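Local coordinates for acetyl-CoA hydrolase/transferase family protein (Porphyromonas gingivalis, PDB 2NVV) that probably transfers coenzyme A between acetyl-CoA and carboxylates or hydrolyses acetyl-CoA, as a zinc-binding member of the acetyl-CoA hydrolase/transferase family, at the interface of chains A and B. Numbering follows the deposited sequence. Chains: chain A/B, Acetyl-CoA hydrolase/transferase family protein.

Contact 1 and contact 2 are patches of one two-fold symmetric interface between chains A and B, with C-alpha centres about 15 Å apart. Helix 339-345 links them: its first residue, A:Pro339 or B:Pro339, belongs to contact 1, whereas residues 340 and 344 of each chain carry the salt bridges of contact 2. Contact 1 adds helix 379-385 and loop residues 104 and 418 of both chains; contact 2 adds loop residues 184 and 188 of both chains, with 182 and 183 of chain B. Contact 1 is centred about 14 Å from A:Glu284, the predicted catalytic glutamate, and contact 2 about 19 Å from B:Glu284; these distances alone show no effect on catalysis.

Contact 1: the interface of chains A and B. Residues chain A 104, 339, 380-381, 384-385, 418; chain B 104, 339, 380-381, 384-385, 418.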
loop_
_atom_site.group_PDB
_atom_site.type_symbol
_atom_site.label_atom_id
_atom_site.label_comp_id
_atom_site.label_asym_id
_atom_site.label_seq_id
_atom_site.Cartn_x
_atom_site.Cartn_y
_atom_site.Cartn_z
ATOM N N HIS A 104 -3.098 -8.328 -4.328
ATOM C CA HIS A 104 -4.054 -7.392 -3.755
ATOM C C HIS A 104 -5.241 -7.615 -4.689
ATOM O O HIS A 104 -5.115 -7.461 -5.905
ATOM C CB HIS A 104 -3.546 -5.947 -3.861
ATOM C CG HIS A 104 -2.357 -5.658 -3.000
ATOM N ND1 HIS A 104 -2.367 -5.834 -1.631
ATOM C CD2 HIS A 104 -1.125 -5.187 -3.310
ATOM C CE1 HIS A 104 -1.192 -5.484 -1.137
ATOM N NE2 HIS A 104 -0.421 -5.087 -2.135
ATOM N N PRO A 339 -8.686 1.372 -4.245
ATOM C CA PRO A 339 -7.982 2.371 -3.434
ATOM C C PRO A 339 -8.601 3.758 -3.585
ATOM O O PRO A 339 -8.795 4.473 -2.612
ATOM C CB PRO A 339 -6.558 2.306 -3.983
ATOM C CG PRO A 339 -6.410 0.839 -4.342
ATOM C CD PRO A 339 -7.732 0.541 -5.012
ATOM N N GLY A 380 -4.777 -5.397 2.195
ATOM C CA GLY A 380 -3.853 -4.360 1.783
ATOM C C GLY A 380 -4.597 -3.228 1.080
ATOM O O GLY A 380 -4.375 -2.057 1.388
ATOM N N ASP A 381 -5.477 -3.565 0.134
ATOM C CA ASP A 381 -6.256 -2.552 -0.589
ATOM C C ASP A 381 -6.962 -1.623 0.398
ATOM O O ASP A 381 -6.972 -0.410 0.228
ATOM C CB ASP A 381 -7.327 -3.205 -1.479
ATOM C CG ASP A 381 -6.741 -4.015 -2.628
ATOM O OD1 ASP A 381 -5.915 -3.487 -3.399
ATOM O OD2 ASP A 381 -7.124 -5.192 -2.777
ATOM N N ARG A 384 -4.276 0.043 3.697
ATOM C CA ARG A 384 -3.450 1.097 3.133
ATOM C C ARG A 384 -4.174 2.414 2.865
ATOM O O ARG A 384 -3.621 3.484 3.128
ATOM C CB ARG A 384 -2.786 0.609 1.845
ATOM C CG ARG A 384 -2.024 1.696 1.094
ATOM C CD ARG A 384 -0.838 2.208 1.887
ATOM N NE ARG A 384 0.328 1.335 1.735
ATOM C CZ ARG A 384 1.167 1.373 0.699
ATOM N NH1 ARG A 384 2.201 0.541 0.641
ATOM N NH2 ARG A 384 0.982 2.258 -0.271
ATOM N N ASN A 385 -5.409 2.348 2.372
ATOM C CA ASN A 385 -6.147 3.565 2.041
ATOM C C ASN A 385 -7.308 3.987 2.936
ATOM O O ASN A 385 -7.945 5.003 2.674
ATOM C CB ASN A 385 -6.641 3.474 0.603
ATOM C CG ASN A 385 -5.524 3.139 -0.373
ATOM O OD1 ASN A 385 -5.410 2.000 -0.845
ATOM N ND2 ASN A 385 -4.683 4.121 -0.666
ATOM N N SER A 418 1.307 1.730 7.603
ATOM C CA SER A 418 -0.067 1.521 7.188
ATOM C C SER A 418 -1.007 1.132 8.310
ATOM O O SER A 418 -2.195 1.423 8.246
ATOM C CB SER A 418 -0.113 0.452 6.088
ATOM O OG SER A 418 0.591 0.867 4.931
ATOM N N HIS B 104 3.527 7.948 4.642
ATOM C CA HIS B 104 3.383 7.953 3.201
ATOM C C HIS B 104 3.084 9.439 2.965
ATOM O O HIS B 104 2.120 9.984 3.505
ATOM C CB HIS B 104 2.193 7.086 2.769
ATOM C CG HIS B 104 2.393 5.615 3.002
ATOM N ND1 HIS B 104 3.429 4.904 2.435
ATOM C CD2 HIS B 104 1.683 4.721 3.737
ATOM C CE1 HIS B 104 3.350 3.637 2.809
ATOM N NE2 HIS B 104 2.301 3.499 3.598
ATOM N N PRO B 339 -2.626 8.189 -4.700
ATOM C CA PRO B 339 -2.899 6.828 -5.171
ATOM C C PRO B 339 -3.910 6.826 -6.326
ATOM O O PRO B 339 -3.721 6.154 -7.334
ATOM C CB PRO B 339 -3.430 6.148 -3.916
ATOM C CG PRO B 339 -2.633 6.806 -2.832
ATOM C CD PRO B 339 -2.710 8.255 -3.228
ATOM N N GLY B 380 6.061 4.331 -1.200
ATOM C CA GLY B 380 4.905 3.490 -0.962
ATOM C C GLY B 380 3.724 3.970 -1.789
ATOM O O GLY B 380 3.073 3.174 -2.456
ATOM N N ASP B 381 3.450 5.274 -1.746
ATOM C CA ASP B 381 2.352 5.859 -2.517
ATOM C C ASP B 381 2.447 5.453 -3.986
ATOM O O ASP B 381 1.448 5.113 -4.618
ATOM C CB ASP B 381 2.388 7.394 -2.446
ATOM C CG ASP B 381 2.112 7.930 -1.059
ATOM O OD1 ASP B 381 1.074 7.563 -0.460
ATOM O OD2 ASP B 381 2.934 8.738 -0.577
ATOM N N ARG B 384 3.085 0.974 -4.673
ATOM C CA ARG B 384 1.825 0.288 -4.455
ATOM C C ARG B 384 0.814 0.451 -5.575
ATOM O O ARG B 384 0.162 -0.519 -5.950
ATOM C CB ARG B 384 1.189 0.751 -3.142
ATOM C CG ARG B 384 -0.214 0.193 -2.907
ATOM C CD ARG B 384 -0.220 -1.331 -2.751
ATOM N NE ARG B 384 0.151 -1.761 -1.401
ATOM C CZ ARG B 384 -0.694 -1.796 -0.370
ATOM N NH1 ARG B 384 -0.278 -2.196 0.825
ATOM N NH2 ARG B 384 -1.964 -1.441 -0.534
ATOM N N ASN B 385 0.692 1.656 -6.124
ATOM C CA ASN B 385 -0.302 1.899 -7.167
ATOM C C ASN B 385 0.166 2.055 -8.610
ATOM O O ASN B 385 -0.659 2.257 -9.505
ATOM C CB ASN B 385 -1.151 3.120 -6.789
ATOM C CG ASN B 385 -1.756 3.005 -5.392
ATOM O OD1 ASN B 385 -1.306 3.665 -4.449
ATOM N ND2 ASN B 385 -2.767 2.164 -5.251
ATOM N N SER B 418 3.680 -5.944 -3.676
ATOM C CA SER B 418 3.761 -4.634 -4.299
ATOM C C SER B 418 4.946 -4.432 -5.241
ATOM O O SER B 418 4.875 -3.618 -6.167
ATOM C CB SER B 418 3.789 -3.556 -3.212
ATOM O OG SER B 418 2.580 -3.561 -2.468
#
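This is a two-fold symmetric, helix-to-helix interface between identical subunits, in which paired arginines from helix 379-385 join the two chains of the deposited dimer; whether the same dimer forms in solution the structure alone does not show. A:Arg384 and B:Arg384 reach toward each other tip to tip, and their guanidinium planes, 29° apart, stack with the CZ atoms separated by 3.8 Å. Each chain leaves the helix with CG anti to the backbone N and then bends at chi2 and chi3, which turns the guanidinium across the partner. The likely repulsion of two positive groups would be eased by the carbonyl that each one meets: B:Arg384 NH2 donates to the backbone O of A:Gly380 at 3.1 Å, with 157° at the hydrogen. The oxygen lies near the guanidinium plane, but the donor sits above the carbonyl plane, not on a lone pair. The opposite guanidinium face of B:Arg384 receives A:His104, whose NE2 lies 3.5 Å from B:Arg384 NE, offset toward the rim, with ring and guanidinium planes 34° apart. B:Ser418 may help to position both groups through weak bonds: its hydroxyl OG weakly accepts from B:Arg384 NE within its own chain. That same B:Ser418 OG stands at the edge of the A:His104 imidazole, in its plane, in a weak 3.4 Å hydrogen bond with NE2.

Contact 2: the interface of chains A and B. Residues chain A 184, 188, 340, 344; chain B 182-184, 188, 340, 344.
Guanidinium nitrogen A:Arg344 NH2 is held by three carboxylate oxygens: OE2 of A:Glu340, one helical turn back along helix 339-345, at 2.7 Å, and across the interface OE1 and OE2 of B:Glu340 at 3.2 Å and 3.3 Å, both of these hydrogen bonds being weak. With the twin B:Arg344, this makes a four-residue salt-bridge cluster at the two-fold interface of this acetyl-CoA hydrolase/transferase family protein. Both glutamates leave the helix with CG anti to the backbone N and remain extended; the side chains cross obliquely and their carboxylates stack, planes 29° apart. A:Glu340 OE2 and B:Glu340 OE2 lie 4.1 Å apart, a like-charge proximity that the arginines probably offset. Each Arg344 bends at chi3, which brings NH2 alongside both carboxylates, where it bridges them; the A:Arg344 guanidinium meets B:Glu340 OE2 at its edge, in plane.

Beside the cluster, the A:Tyr188 hydroxyl OH donates to B:Glu184 OE1 at 2.7 Å, reaching it from above the carboxylate plane. B:Glu184 takes the crowded first torsion, with CG between the backbone N and the carbonyl carbon (chi1 83°), and bends at chi2 to bring its carboxylate to that phenol. The A:Glu184 and B:Glu184 side chains cross obliquely, touching through their CG methylenes at 3.4 Å. B:Arg183, bent at chi2 and chi3, lays its guanidinium over the A:Tyr188 ring in a cation-pi stack, planes 18° apart and CZ 3.6 Å from the ring centroid. Along the flank, the aliphatic stem of A:Arg344 passes B:Arg182, its CG lying 3.5 Å from the backbone O of B:Arg182.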
loop_
_atom_site.group_PDB
_atom_site.type_symbol
_atom_site.label_atom_id
_atom_site.label_comp_id
_atom_site.label_asym_id
_atom_site.label_seq_id
_atom_site.Cartn_x
_atom_site.Cartn_y
_atom_site.Cartn_z
ATOM N N GLU A 184 -12.221 8.923 -13.952
ATOM C CA GLU A 184 -12.426 8.616 -12.545
ATOM C C GLU A 184 -13.521 7.563 -12.387
ATOM O O GLU A 184 -14.324 7.349 -13.292
ATOM C CB GLU A 184 -12.792 9.892 -11.769
ATOM C CG GLU A 184 -14.258 10.326 -11.828
ATOM C CD GLU A 184 -14.708 10.817 -13.191
ATOM O OE1 GLU A 184 -13.846 11.173 -14.030
ATOM O OE2 GLU A 184 -15.939 10.866 -13.414
ATOM N N TYR A 188 -19.224 8.203 -5.175
ATOM C CA TYR A 188 -19.005 9.172 -4.111
ATOM C C TYR A 188 -19.783 8.788 -2.850
ATOM O O TYR A 188 -19.653 9.419 -1.799
ATOM C CB TYR A 188 -19.428 10.551 -4.611
ATOM C CG TYR A 188 -18.801 10.883 -5.949
ATOM C CD1 TYR A 188 -17.497 11.367 -6.028
ATOM C CD2 TYR A 188 -19.475 10.618 -7.137
ATOM C CE1 TYR A 188 -16.873 11.569 -7.265
ATOM C CE2 TYR A 188 -18.865 10.814 -8.372
ATOM C CZ TYR A 188 -17.562 11.285 -8.428
ATOM O OH TYR A 188 -16.944 11.446 -9.651
ATOM N N GLU A 340 -8.912 4.129 -4.820
ATOM C CA GLU A 340 -9.528 5.424 -5.122
ATOM C C GLU A 340 -10.851 5.605 -4.362
ATOM O O GLU A 340 -11.068 6.626 -3.707
ATOM C CB GLU A 340 -9.782 5.535 -6.630
ATOM C CG GLU A 340 -10.401 6.847 -7.092
ATOM C CD GLU A 340 -10.648 6.900 -8.598
ATOM O OE1 GLU A 340 -9.774 6.472 -9.371
ATOM O OE2 GLU A 340 -11.717 7.387 -9.012
ATOM N N ARG A 344 -11.403 7.940 -0.984
ATOM C CA ARG A 344 -12.330 9.048 -1.187
ATOM C C ARG A 344 -13.490 9.007 -0.185
ATOM O O ARG A 344 -13.816 10.036 0.405
ATOM C CB ARG A 344 -12.905 9.025 -2.597
ATOM C CG ARG A 344 -13.957 10.110 -2.853
ATOM C CD ARG A 344 -14.521 9.983 -4.267
ATOM N NE ARG A 344 -13.457 9.944 -5.271
ATOM C CZ ARG A 344 -13.535 9.280 -6.421
ATOM N NH1 ARG A 344 -14.628 8.597 -6.719
ATOM N NH2 ARG A 344 -12.513 9.290 -7.267
ATOM N N ARG B 182 -16.123 14.090 -0.167
ATOM C CA ARG B 182 -15.094 14.158 -1.189
ATOM C C ARG B 182 -15.539 13.708 -2.573
ATOM O O ARG B 182 -16.267 12.718 -2.724
ATOM C CB ARG B 182 -13.866 13.367 -0.753
ATOM C CG ARG B 182 -12.674 13.569 -1.677
ATOM C CD ARG B 182 -11.422 12.963 -1.085
ATOM N NE ARG B 182 -11.030 13.649 0.141
ATOM C CZ ARG B 182 -10.089 13.218 0.966
ATOM N NH1 ARG B 182 -9.794 13.916 2.050
ATOM N NH2 ARG B 182 -9.456 12.080 0.714
ATOM N N ARG B 183 -15.101 14.465 -3.579
ATOM C CA ARG B 183 -15.400 14.188 -4.974
ATOM C C ARG B 183 -14.109 13.640 -5.573
ATOM O O ARG B 183 -13.114 13.487 -4.865
ATOM C CB ARG B 183 -15.803 15.472 -5.703
ATOM C CG ARG B 183 -16.979 16.199 -5.095
ATOM C CD ARG B 183 -18.240 15.364 -5.138
ATOM N NE ARG B 183 -18.682 15.066 -6.498
ATOM C CZ ARG B 183 -19.717 14.282 -6.787
ATOM N NH1 ARG B 183 -20.418 13.712 -5.812
ATOM N NH2 ARG B 183 -20.060 14.069 -8.047
ATOM N N GLU B 184 -14.115 13.340 -6.870
ATOM C CA GLU B 184 -12.911 12.815 -7.505
ATOM C C GLU B 184 -11.885 13.929 -7.718
ATOM O O GLU B 184 -12.230 15.112 -7.708
ATOM C CB GLU B 184 -13.259 12.139 -8.842
ATOM C CG GLU B 184 -13.396 13.067 -10.055
ATOM C CD GLU B 184 -14.607 13.983 -9.992
ATOM O OE1 GLU B 184 -15.553 13.695 -9.230
ATOM O OE2 GLU B 184 -14.618 14.994 -10.721
ATOM N N TYR B 188 -6.615 13.689 -15.288
ATOM C CA TYR B 188 -6.640 12.541 -16.189
ATOM C C TYR B 188 -5.406 12.540 -17.082
ATOM O O TYR B 188 -5.160 11.604 -17.845
ATOM C CB TYR B 188 -7.917 12.607 -17.026
ATOM C CG TYR B 188 -9.144 12.787 -16.159
ATOM C CD1 TYR B 188 -9.728 11.701 -15.512
ATOM C CD2 TYR B 188 -9.669 14.062 -15.918
ATOM C CE1 TYR B 188 -10.802 11.879 -14.641
ATOM C CE2 TYR B 188 -10.739 14.246 -15.051
ATOM C CZ TYR B 188 -11.302 13.154 -14.416
ATOM O OH TYR B 188 -12.363 13.334 -13.560
ATOM N N GLU B 340 -4.978 7.599 -6.163
ATOM C CA GLU B 340 -6.014 7.726 -7.174
ATOM C C GLU B 340 -5.442 8.175 -8.525
ATOM O O GLU B 340 -5.727 7.564 -9.562
ATOM C CB GLU B 340 -7.068 8.732 -6.706
ATOM C CG GLU B 340 -8.228 8.931 -7.661
ATOM C CD GLU B 340 -9.260 9.946 -7.174
ATOM O OE1 GLU B 340 -9.641 9.897 -5.979
ATOM O OE2 GLU B 340 -9.696 10.782 -8.000
ATOM N N ARG B 344 -4.725 5.780 -11.819
ATOM C CA ARG B 344 -5.524 6.128 -12.982
ATOM C C ARG B 344 -4.654 6.398 -14.210
ATOM O O ARG B 344 -4.936 5.905 -15.316
ATOM C CB ARG B 344 -6.385 7.355 -12.695
ATOM C CG ARG B 344 -7.204 7.830 -13.897
ATOM C CD ARG B 344 -7.984 9.091 -13.552
ATOM N NE ARG B 344 -8.799 8.910 -12.349
ATOM C CZ ARG B 344 -9.105 9.881 -11.495
ATOM N NH1 ARG B 344 -8.672 11.113 -11.700
ATOM N NH2 ARG B 344 -9.836 9.613 -10.424
#